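Local coordinates for putative exported protein (Bacteroides fragilis, PDB 4RAA), which is of unknown function but folds as a six-bladed beta-propeller and is probably an exported lipoprotein, at residues A[30-35]-A[64-69]; A[35-40]-A[70-75]; A[41-46]-A[53-58]; A[316-321]-A[353-358]. One frame throughout, in Å; residues are numbered along the deposited sequence.

Interaction 1: A[30-35]-A[64-69]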
# COMPACT_ATOMS: atom_id res chain seq x y z
N LEU A 30 -28.63 -15.66 -20.79
CA LEU A 30 -28.72 -14.24 -20.45
C LEU A 30 -27.97 -13.43 -21.48
O LEU A 30 -26.81 -13.73 -21.78
CB LEU A 30 -28.11 -13.98 -19.08
CG LEU A 30 -28.21 -12.57 -18.49
CD1 LEU A 30 -29.67 -12.12 -18.37
CD2 LEU A 30 -27.51 -12.53 -17.14
N LYS A 31 -28.62 -12.39 -21.99
CA LYS A 31 -28.05 -11.49 -22.97
C LYS A 31 -27.43 -10.29 -22.26
O LYS A 31 -28.10 -9.61 -21.48
CB LYS A 31 -29.17 -11.05 -23.90
CG LYS A 31 -28.68 -10.32 -25.11
CD LYS A 31 -29.78 -10.00 -26.10
CE LYS A 31 -29.26 -8.98 -27.09
NZ LYS A 31 -27.96 -9.37 -27.72
N LEU A 32 -26.14 -10.04 -22.49
CA LEU A 32 -25.46 -8.86 -21.94
C LEU A 32 -25.77 -7.65 -22.82
O LEU A 32 -25.73 -7.74 -24.05
CB LEU A 32 -23.95 -9.05 -21.86
CG LEU A 32 -23.43 -10.08 -20.85
CD1 LEU A 32 -21.95 -10.33 -21.07
CD2 LEU A 32 -23.69 -9.61 -19.43
N GLN A 33 -26.09 -6.52 -22.18
CA GLN A 33 -26.41 -5.26 -22.88
C GLN A 33 -25.16 -4.77 -23.62
O GLN A 33 -24.04 -4.90 -23.11
CB GLN A 33 -26.88 -4.21 -21.87
CG GLN A 33 -27.42 -2.91 -22.46
CD GLN A 33 -27.72 -1.84 -21.41
OE1 GLN A 33 -27.41 -1.99 -20.22
NE2 GLN A 33 -28.31 -0.74 -21.85
N THR A 34 -25.35 -4.21 -24.81
CA THR A 34 -24.23 -3.76 -25.65
C THR A 34 -24.27 -2.25 -25.94
O THR A 34 -24.94 -1.80 -26.87
CB THR A 34 -24.18 -4.57 -26.95
OG1 THR A 34 -24.24 -5.97 -26.64
CG2 THR A 34 -22.89 -4.24 -27.75
N LYS A 35 -23.54 -1.49 -25.13
CA LYS A 35 -23.34 -0.05 -25.30
C LYS A 35 -21.86 0.19 -25.59
O LYS A 35 -21.02 -0.67 -25.29
CB LYS A 35 -23.75 0.73 -24.05
CG LYS A 35 -25.24 0.76 -23.76
CD LYS A 35 -25.63 1.81 -22.73
CE LYS A 35 -25.08 1.50 -21.35
NZ LYS A 35 -25.50 2.50 -20.33
N TYR A 64 -15.93 -4.70 -15.49
CA TYR A 64 -17.30 -4.18 -15.61
C TYR A 64 -18.26 -4.70 -14.55
O TYR A 64 -18.03 -5.75 -13.95
CB TYR A 64 -17.90 -4.59 -16.94
CG TYR A 64 -17.23 -4.01 -18.15
CD1 TYR A 64 -17.18 -2.64 -18.34
CD2 TYR A 64 -16.74 -4.84 -19.16
CE1 TYR A 64 -16.59 -2.09 -19.47
CE2 TYR A 64 -16.17 -4.30 -20.31
CZ TYR A 64 -16.09 -2.93 -20.46
OH TYR A 64 -15.52 -2.41 -21.59
N VAL A 65 -19.35 -3.94 -14.34
CA VAL A 65 -20.45 -4.35 -13.46
C VAL A 65 -21.72 -4.40 -14.32
O VAL A 65 -22.09 -3.41 -14.96
CB VAL A 65 -20.67 -3.42 -12.26
CG1 VAL A 65 -21.79 -3.95 -11.36
CG2 VAL A 65 -19.38 -3.29 -11.45
N PHE A 66 -22.33 -5.58 -14.34
CA PHE A 66 -23.59 -5.83 -15.00
C PHE A 66 -24.60 -6.25 -13.94
O PHE A 66 -24.25 -6.64 -12.82
CB PHE A 66 -23.45 -6.92 -16.06
CG PHE A 66 -22.78 -6.46 -17.32
CD1 PHE A 66 -21.40 -6.45 -17.43
CD2 PHE A 66 -23.55 -6.05 -18.42
CE1 PHE A 66 -20.78 -6.04 -18.62
CE2 PHE A 66 -22.94 -5.65 -19.61
CZ PHE A 66 -21.56 -5.64 -19.70
N ASN A 67 -25.86 -6.19 -14.34
CA ASN A 67 -27.01 -6.52 -13.50
C ASN A 67 -27.42 -7.97 -13.77
O ASN A 67 -27.05 -8.53 -14.81
CB ASN A 67 -28.12 -5.54 -13.89
CG ASN A 67 -29.30 -5.54 -12.96
OD1 ASN A 67 -29.41 -6.34 -12.01
ND2 ASN A 67 -30.22 -4.63 -13.22
N LYS A 68 -28.19 -8.57 -12.85
CA LYS A 68 -28.76 -9.93 -13.01
C LYS A 68 -29.50 -10.06 -14.34
O LYS A 68 -29.40 -11.08 -15.01
CB LYS A 68 -29.74 -10.28 -11.88
CG LYS A 68 -29.12 -10.48 -10.50
CD LYS A 68 -28.34 -11.78 -10.37
CE LYS A 68 -27.74 -11.91 -8.97
NZ LYS A 68 -27.04 -13.20 -8.74
N SER A 69 -30.22 -9.00 -14.71
CA SER A 69 -30.96 -8.92 -15.97
C SER A 69 -30.11 -8.68 -17.23
O SER A 69 -30.66 -8.69 -18.34
CB SER A 69 -32.00 -7.80 -15.85
OG SER A 69 -31.33 -6.58 -15.59
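Leu30 and Leu32 pass the end of strand 62-67 without pairing with it: the runs 30-33 and 66-69 point 123° apart, and no hydrogen bond joins the two segments. Their nearest alpha carbons, Leu30 CA and Ser69 CA, are 7.3 Å apart, and the contact is made largely by side chains. The clearest fit is that of Leu32 on Phe66. These two side chains cross at about a right angle, and the methyl CD2 of Leu32 lies over one face of the ring, displaced from the centre toward the rim on the CD2 side. This CH-pi contact measures 4.0 Å from Leu32 CD2 to the centroid of the Phe66 ring. At the edge of the same ring, in its plane, the carbonyl Gln33 O stands 3.7 Å from Phe66 CE2. Leu30 works differently. Its CG is anti to the backbone N (chi1 -175°), and its branches end against the turn that follows the strand, with CD2 3.2 Å from Lys68 O and CD1 3.6 Å from Ser69 O. Polar ends have partners beyond the pair: Gln33 OE1 is bonded to Phe72 N, Lys31 NZ makes a salt bridge with Asp351 and a hydrogen bond with Ser347, and Lys68 NZ makes a salt bridge with Glu48. Beside Leu32 and Phe66, Ile55 extends the apolar patch. Strand 25-31 belongs to a different sheet from strand 62-67, so the contact joins two propeller sheets. It rests on Leu32-Phe66 apolar packing and Leu30 methyls against peptide carbonyls, perhaps gaining slightly where Gln33 O meets the ring's C-H edge.

Interaction 2: A[35-40]-A[70-75]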
# COMPACT_ATOMS: atom_id res chain seq x y z
N LYS A 35 -23.54 -1.49 -25.13
CA LYS A 35 -23.34 -0.05 -25.30
C LYS A 35 -21.86 0.19 -25.59
O LYS A 35 -21.02 -0.67 -25.29
CB LYS A 35 -23.75 0.73 -24.05
CG LYS A 35 -25.24 0.76 -23.76
CD LYS A 35 -25.63 1.81 -22.73
CE LYS A 35 -25.08 1.50 -21.35
NZ LYS A 35 -25.50 2.50 -20.33
N ASP A 36 -21.56 1.36 -26.16
CA ASP A 36 -20.17 1.79 -26.42
C ASP A 36 -19.31 1.83 -25.13
O ASP A 36 -18.11 1.56 -25.19
CB ASP A 36 -20.14 3.17 -27.11
CG ASP A 36 -20.62 3.11 -28.58
OD1 ASP A 36 -21.31 2.15 -28.98
OD2 ASP A 36 -20.31 4.06 -29.33
N SER A 37 -19.94 2.16 -24.00
CA SER A 37 -19.26 2.18 -22.70
C SER A 37 -18.97 0.79 -22.10
O SER A 37 -18.18 0.71 -21.16
CB SER A 37 -20.03 3.04 -21.68
OG SER A 37 -21.37 2.61 -21.51
N CYS A 38 -19.57 -0.29 -22.63
CA CYS A 38 -19.39 -1.64 -22.07
C CYS A 38 -19.22 -2.75 -23.10
O CYS A 38 -19.84 -3.81 -23.00
CB CYS A 38 -20.57 -1.94 -21.13
SG CYS A 38 -22.16 -2.18 -21.96
N LEU A 39 -18.35 -2.51 -24.08
CA LEU A 39 -18.03 -3.54 -25.09
C LEU A 39 -17.14 -4.60 -24.43
O LEU A 39 -16.20 -4.25 -23.71
CB LEU A 39 -17.35 -2.92 -26.31
CG LEU A 39 -18.26 -2.01 -27.16
CD1 LEU A 39 -17.45 -1.09 -28.06
CD2 LEU A 39 -19.25 -2.81 -28.00
N VAL A 40 -17.45 -5.87 -24.65
CA VAL A 40 -16.74 -7.00 -24.05
C VAL A 40 -16.22 -7.95 -25.13
O VAL A 40 -17.01 -8.41 -25.94
CB VAL A 40 -17.69 -7.81 -23.12
CG1 VAL A 40 -16.99 -9.03 -22.52
CG2 VAL A 40 -18.24 -6.92 -22.00
N GLY A 70 -28.80 -8.46 -17.08
CA GLY A 70 -27.87 -8.21 -18.20
C GLY A 70 -27.60 -6.74 -18.52
O GLY A 70 -26.87 -6.45 -19.47
N ALA A 71 -28.19 -5.82 -17.75
CA ALA A 71 -28.01 -4.38 -17.95
C ALA A 71 -26.66 -3.95 -17.42
O ALA A 71 -26.21 -4.47 -16.41
CB ALA A 71 -29.10 -3.60 -17.23
N PHE A 72 -26.04 -2.99 -18.10
CA PHE A 72 -24.76 -2.44 -17.67
C PHE A 72 -25.02 -1.43 -16.55
O PHE A 72 -25.86 -0.54 -16.71
CB PHE A 72 -24.04 -1.78 -18.85
CG PHE A 72 -22.73 -1.14 -18.48
CD1 PHE A 72 -21.70 -1.90 -17.93
CD2 PHE A 72 -22.51 0.22 -18.71
CE1 PHE A 72 -20.48 -1.32 -17.59
CE2 PHE A 72 -21.29 0.80 -18.38
CZ PHE A 72 -20.27 0.03 -17.81
N VAL A 73 -24.30 -1.58 -15.44
CA VAL A 73 -24.43 -0.69 -14.27
C VAL A 73 -23.34 0.37 -14.33
O VAL A 73 -23.65 1.56 -14.31
CB VAL A 73 -24.33 -1.45 -12.92
CG1 VAL A 73 -24.43 -0.49 -11.72
CG2 VAL A 73 -25.40 -2.53 -12.83
N ASN A 74 -22.08 -0.06 -14.35
CA ASN A 74 -20.92 0.86 -14.35
C ASN A 74 -19.59 0.11 -14.54
O ASN A 74 -19.55 -1.12 -14.38
CB ASN A 74 -20.86 1.61 -12.99
CG ASN A 74 -20.02 2.88 -13.05
OD1 ASN A 74 -19.64 3.35 -14.13
ND2 ASN A 74 -19.73 3.44 -11.88
N GLN A 75 -18.53 0.83 -14.93
CA GLN A 75 -17.17 0.27 -15.02
C GLN A 75 -16.44 0.56 -13.71
O GLN A 75 -16.61 1.64 -13.14
CB GLN A 75 -16.36 0.85 -16.19
CG GLN A 75 -15.00 0.16 -16.36
CD GLN A 75 -14.20 0.56 -17.58
OE1 GLN A 75 -14.68 1.30 -18.44
NE2 GLN A 75 -12.98 0.04 -17.68
O HOH W 1 -17.32 2.56 -19.15
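Cys38 carries SG between its backbone N and carbonyl carbon (chi1 70°), beside a Phe72 whose CG is anti to the backbone N (chi1 178°). Together these place the cysteine over one face of the ring. Cys38 CB lies over the centre of the ring, 3.4 Å from the Phe72 centroid in a CH-pi contact, while SG comes in obliquely, 4.2 Å from that centroid, as a sulfur-aromatic contact. The opposite face is met by the backbone N of Asn74. Lys35 CE touches the ring at its edge, 3.9 Å from Phe72 CD2, and Ser37 OG approaches obliquely, 3.6 Å from CE2. The sulfur also accepts a hydrogen bond: Lys35 N donates to Cys38 SG over 3.5 Å, while Cys38 N returns a bond to Lys35 O, closing the turn. Further on, one water donates both to Ser37 O and to Gln75 OE1, linking loop and strand; Gln75 NE2 is bonded to Tyr86 OH. Around this surface contact, the loop between strands 25-31 and 45-49 is tied by Cys38 O and Val40 N to the side chain of Asn352, whereas strand 72-79 runs beside strand 62-67, with a classic beta bulge where Val73 and Asn74 both face Val65.

Interaction 3: A[41-46]-A[53-58]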
# COMPACT_ATOMS: atom_id res chain seq x y z
N LYS A 41 -14.92 -8.25 -25.10
CA LYS A 41 -14.28 -9.21 -26.02
C LYS A 41 -14.28 -10.62 -25.43
O LYS A 41 -14.58 -11.59 -26.11
CB LYS A 41 -12.82 -8.80 -26.34
CG LYS A 41 -11.98 -9.86 -27.05
CD LYS A 41 -10.66 -9.31 -27.57
CE LYS A 41 -9.79 -10.45 -28.10
NZ LYS A 41 -8.61 -9.95 -28.86
N ASN A 42 -13.90 -10.71 -24.16
CA ASN A 42 -13.74 -11.96 -23.44
C ASN A 42 -14.39 -11.85 -22.05
O ASN A 42 -14.39 -10.77 -21.47
CB ASN A 42 -12.22 -12.18 -23.35
CG ASN A 42 -11.81 -13.40 -22.57
OD1 ASN A 42 -11.66 -13.35 -21.34
ND2 ASN A 42 -11.52 -14.50 -23.28
N VAL A 43 -15.00 -12.93 -21.56
CA VAL A 43 -15.55 -12.95 -20.18
C VAL A 43 -14.61 -13.89 -19.45
O VAL A 43 -14.88 -15.09 -19.32
CB VAL A 43 -17.05 -13.36 -20.09
CG1 VAL A 43 -17.52 -13.43 -18.64
CG2 VAL A 43 -17.91 -12.37 -20.85
N GLY A 44 -13.48 -13.33 -19.02
CA GLY A 44 -12.42 -14.08 -18.34
C GLY A 44 -12.79 -14.63 -16.98
O GLY A 44 -12.59 -15.81 -16.72
N LEU A 45 -13.34 -13.77 -16.12
CA LEU A 45 -13.71 -14.12 -14.75
C LEU A 45 -15.03 -13.46 -14.38
O LEU A 45 -15.31 -12.35 -14.84
CB LEU A 45 -12.58 -13.65 -13.82
CG LEU A 45 -12.68 -13.77 -12.29
CD1 LEU A 45 -12.87 -15.21 -11.80
CD2 LEU A 45 -11.42 -13.17 -11.66
N ILE A 46 -15.84 -14.13 -13.55
CA ILE A 46 -17.14 -13.61 -13.11
C ILE A 46 -17.44 -13.94 -11.64
O ILE A 46 -17.17 -15.05 -11.20
CB ILE A 46 -18.27 -14.09 -14.06
CG1 ILE A 46 -19.58 -13.33 -13.79
CG2 ILE A 46 -18.49 -15.60 -13.97
CD1 ILE A 46 -20.64 -13.58 -14.85
N LEU A 53 -23.33 -8.66 -11.36
CA LEU A 53 -22.33 -9.55 -11.92
C LEU A 53 -21.05 -8.76 -12.20
O LEU A 53 -21.04 -7.89 -13.08
CB LEU A 53 -22.83 -10.14 -13.24
CG LEU A 53 -24.15 -10.90 -13.24
CD1 LEU A 53 -24.47 -11.32 -14.67
CD2 LEU A 53 -24.12 -12.10 -12.29
N LEU A 54 -19.99 -9.05 -11.44
CA LEU A 54 -18.68 -8.45 -11.70
C LEU A 54 -18.03 -9.28 -12.80
O LEU A 54 -17.84 -10.48 -12.61
CB LEU A 54 -17.80 -8.41 -10.43
CG LEU A 54 -17.97 -7.20 -9.50
CD1 LEU A 54 -19.43 -6.88 -9.19
CD2 LEU A 54 -17.17 -7.41 -8.23
N ILE A 55 -17.73 -8.67 -13.95
CA ILE A 55 -17.13 -9.34 -15.11
C ILE A 55 -15.81 -8.67 -15.47
O ILE A 55 -15.78 -7.46 -15.65
CB ILE A 55 -18.07 -9.32 -16.34
CG1 ILE A 55 -19.29 -10.21 -16.07
CG2 ILE A 55 -17.35 -9.78 -17.62
CD1 ILE A 55 -20.38 -10.16 -17.12
N LEU A 56 -14.76 -9.49 -15.62
CA LEU A 56 -13.43 -9.04 -16.06
C LEU A 56 -13.20 -9.49 -17.50
O LEU A 56 -13.32 -10.67 -17.80
CB LEU A 56 -12.34 -9.63 -15.18
CG LEU A 56 -10.87 -9.42 -15.56
CD1 LEU A 56 -10.54 -7.96 -15.77
CD2 LEU A 56 -10.00 -10.03 -14.47
N ASP A 57 -12.87 -8.54 -18.36
CA ASP A 57 -12.54 -8.79 -19.76
C ASP A 57 -11.02 -8.82 -19.81
O ASP A 57 -10.39 -7.83 -20.14
CB ASP A 57 -13.15 -7.68 -20.65
CG ASP A 57 -12.78 -7.80 -22.12
OD1 ASP A 57 -12.09 -8.76 -22.52
OD2 ASP A 57 -13.19 -6.90 -22.90
N SER A 58 -10.43 -9.98 -19.49
CA SER A 58 -8.96 -10.14 -19.45
C SER A 58 -8.23 -10.01 -20.81
O SER A 58 -7.00 -9.96 -20.85
CB SER A 58 -8.56 -11.44 -18.73
OG SER A 58 -9.29 -12.55 -19.22
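Gly44 and Leu45 both face Leu56, forming a classic beta bulge at the open end of the hairpin made by strands 45-49 and 52-57, part of the six-bladed beta-propeller. Gly44 N donates to Leu56 O over 2.9 Å, and Leu56 N donates to Leu45 O over 3.0 Å in a nearly straight bond (173° at the hydrogen). One residue on, Ile46 and Ile55 form a non-hydrogen-bonded antiparallel pair. Their side chains lie alongside one another, pointing the same way, with Ile46 CD1 3.8 Å from Ile55 CG1. The other branch of Ile55, CG2, meets Val43 CG1, also at 3.8 Å. This apolar surface continues onto another sheet, since Val43 packs on Pro320 and Ile46 on Val318. Leu45 and Leu56 project from the opposite face of the hairpin, toward Phe92 of strand 85-94. Before the bulge, regular pairing gives way to a side-chain clasp. Asp57 has CG anti to its backbone N (chi1 176°), and its carboxylate receives two successive backbone N-H groups, OD2 from Lys41 N and OD1 from Asn42 N, each over 3.1 Å. Both donors stand well above the carboxylate plane. Ala59 and Asn60 add weak bonds to the same group, so the aspartate joins the incoming loop to the turn after its own strand. Beside it, Ser58 OG makes a weak hydrogen bond to Asn42 OD1, 3.3 Å away.

Interaction 4: A[316-321]-A[353-358]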
# COMPACT_ATOMS: atom_id res chain seq x y z
N TYR A 316 -24.47 -21.95 -10.96
CA TYR A 316 -24.47 -22.15 -12.43
C TYR A 316 -23.08 -21.83 -12.99
O TYR A 316 -22.50 -20.81 -12.65
CB TYR A 316 -25.50 -21.26 -13.18
CG TYR A 316 -26.96 -21.69 -13.12
CD1 TYR A 316 -27.49 -22.57 -14.07
CD2 TYR A 316 -27.82 -21.18 -12.14
CE1 TYR A 316 -28.83 -22.95 -14.03
CE2 TYR A 316 -29.16 -21.55 -12.09
CZ TYR A 316 -29.67 -22.43 -13.04
OH TYR A 316 -30.99 -22.80 -12.98
N HIS A 317 -22.58 -22.72 -13.86
CA HIS A 317 -21.30 -22.53 -14.56
C HIS A 317 -21.58 -21.58 -15.72
O HIS A 317 -22.64 -21.69 -16.34
CB HIS A 317 -20.75 -23.86 -15.05
CG HIS A 317 -20.41 -24.80 -13.95
ND1 HIS A 317 -19.12 -25.12 -13.61
CD2 HIS A 317 -21.20 -25.45 -13.06
CE1 HIS A 317 -19.13 -25.95 -12.58
NE2 HIS A 317 -20.38 -26.17 -12.23
N VAL A 318 -20.65 -20.67 -16.01
CA VAL A 318 -20.81 -19.64 -17.04
C VAL A 318 -19.93 -19.94 -18.24
O VAL A 318 -18.77 -20.29 -18.08
CB VAL A 318 -20.46 -18.23 -16.49
CG1 VAL A 318 -20.66 -17.15 -17.57
CG2 VAL A 318 -21.29 -17.92 -15.26
N ALA A 319 -20.48 -19.76 -19.44
CA ALA A 319 -19.74 -19.95 -20.70
C ALA A 319 -20.23 -18.91 -21.72
O ALA A 319 -21.36 -19.01 -22.16
CB ALA A 319 -19.96 -21.35 -21.23
N PRO A 320 -19.39 -17.92 -22.08
CA PRO A 320 -19.83 -16.91 -23.04
C PRO A 320 -19.82 -17.48 -24.46
O PRO A 320 -18.90 -18.22 -24.82
CB PRO A 320 -18.80 -15.80 -22.88
CG PRO A 320 -17.56 -16.52 -22.52
CD PRO A 320 -17.99 -17.68 -21.67
N LEU A 321 -20.85 -17.13 -25.23
CA LEU A 321 -21.06 -17.60 -26.59
C LEU A 321 -20.99 -16.41 -27.56
O LEU A 321 -21.62 -15.38 -27.30
CB LEU A 321 -22.43 -18.27 -26.67
CG LEU A 321 -22.74 -19.38 -25.66
CD1 LEU A 321 -24.21 -19.77 -25.72
CD2 LEU A 321 -21.88 -20.62 -25.88
N SER A 353 -21.31 -11.10 -25.84
CA SER A 353 -21.58 -12.52 -25.62
C SER A 353 -22.92 -12.81 -24.91
O SER A 353 -23.32 -12.07 -23.99
CB SER A 353 -20.45 -13.17 -24.80
OG SER A 353 -19.21 -13.09 -25.48
N ILE A 354 -23.60 -13.86 -25.37
CA ILE A 354 -24.78 -14.40 -24.68
C ILE A 354 -24.19 -15.44 -23.73
O ILE A 354 -23.54 -16.40 -24.17
CB ILE A 354 -25.80 -15.08 -25.63
CG1 ILE A 354 -26.37 -14.05 -26.62
CG2 ILE A 354 -26.90 -15.76 -24.80
CD1 ILE A 354 -27.34 -14.60 -27.64
N LEU A 355 -24.41 -15.25 -22.43
CA LEU A 355 -23.90 -16.19 -21.41
C LEU A 355 -24.80 -17.41 -21.29
O LEU A 355 -26.02 -17.30 -21.32
CB LEU A 355 -23.79 -15.53 -20.03
CG LEU A 355 -22.96 -14.26 -19.93
CD1 LEU A 355 -22.91 -13.80 -18.48
CD2 LEU A 355 -21.55 -14.46 -20.49
N LEU A 356 -24.15 -18.57 -21.18
CA LEU A 356 -24.79 -19.85 -20.93
C LEU A 356 -24.58 -20.12 -19.44
O LEU A 356 -23.44 -20.18 -18.98
CB LEU A 356 -24.14 -20.97 -21.75
CG LEU A 356 -24.39 -22.43 -21.35
CD1 LEU A 356 -25.87 -22.77 -21.20
CD2 LEU A 356 -23.73 -23.36 -22.35
N PHE A 357 -25.69 -20.27 -18.72
CA PHE A 357 -25.68 -20.68 -17.32
C PHE A 357 -26.11 -22.14 -17.35
O PHE A 357 -27.20 -22.45 -17.85
CB PHE A 357 -26.63 -19.83 -16.49
CG PHE A 357 -26.15 -18.42 -16.30
CD1 PHE A 357 -26.42 -17.45 -17.25
CD2 PHE A 357 -25.41 -18.07 -15.17
CE1 PHE A 357 -25.97 -16.14 -17.08
CE2 PHE A 357 -24.97 -16.76 -14.99
CZ PHE A 357 -25.25 -15.80 -15.95
N VAL A 358 -25.24 -23.03 -16.85
CA VAL A 358 -25.48 -24.49 -16.86
C VAL A 358 -24.99 -25.16 -15.58
O VAL A 358 -23.97 -24.78 -15.02
CB VAL A 358 -24.81 -25.14 -18.10
CG1 VAL A 358 -23.30 -24.88 -18.15
CG2 VAL A 358 -25.09 -26.63 -18.18
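His317, Ala319 and Leu321 are each doubly hydrogen-bonded, to Val358, Leu356 and Ile354 in turn, where two antiparallel strands of a propeller sheet lie side by side. Their directions differ by 155°. The shortest of the bonds, His317 N to Val358 O, is 2.7 Å. The longest, Ile354 N to Leu321 O, is 3.2 Å. Pro320, facing Leu355, occupies a non-hydrogen-bonded pair, so its missing N-H costs this pairing nothing. Its CB lies 3.9 Å from Leu355 CD2. On the same face Val318 and Phe357 run alongside each other, Val318 CG2 approaching Phe357 CE2 at 3.9 Å, and Tyr316 crosses Phe357 at about a right angle. At the edge of the Phe357 ring, in its plane, Tyr316 CB stands 3.8 Å from Phe357 CD2. Farther out, Val313 and Leu30 pack against Phe357 from the two flanking strands. Strand 25-31, from early in the chain, borders strand 354-360, from its end, an arrangement like the Velcro closure of beta-propellers. On the other face, Leu321 and Ile354 rest on Leu340 of helix 338-345, while His317 stacks on Phe267, its imidazole rotation probably set in part by the hydrogen bond between His317 NE2 and Asp265 OD1.

Overall arrangement
Interactions 1 and 2 are neighbours, with centres 6 Å apart; they share Lys35 and their segments alternate along the chain. Interaction 3 is nested within the loops closed by both, and its centre lies about 11 Å from that of interaction 1 and 12 Å from that of interaction 2. Strands 45-49, 52-57, 62-67 and 72-79 follow in order across one sheet. Interaction 4 comes last in sequence and belongs to the sheet that takes in strand 25-31. It touches interactions 1 and 3, but its centre is about 17 Å from that of interaction 2. Together the four contacts illustrate how a propeller joins successive sheets while bringing early and late strands together.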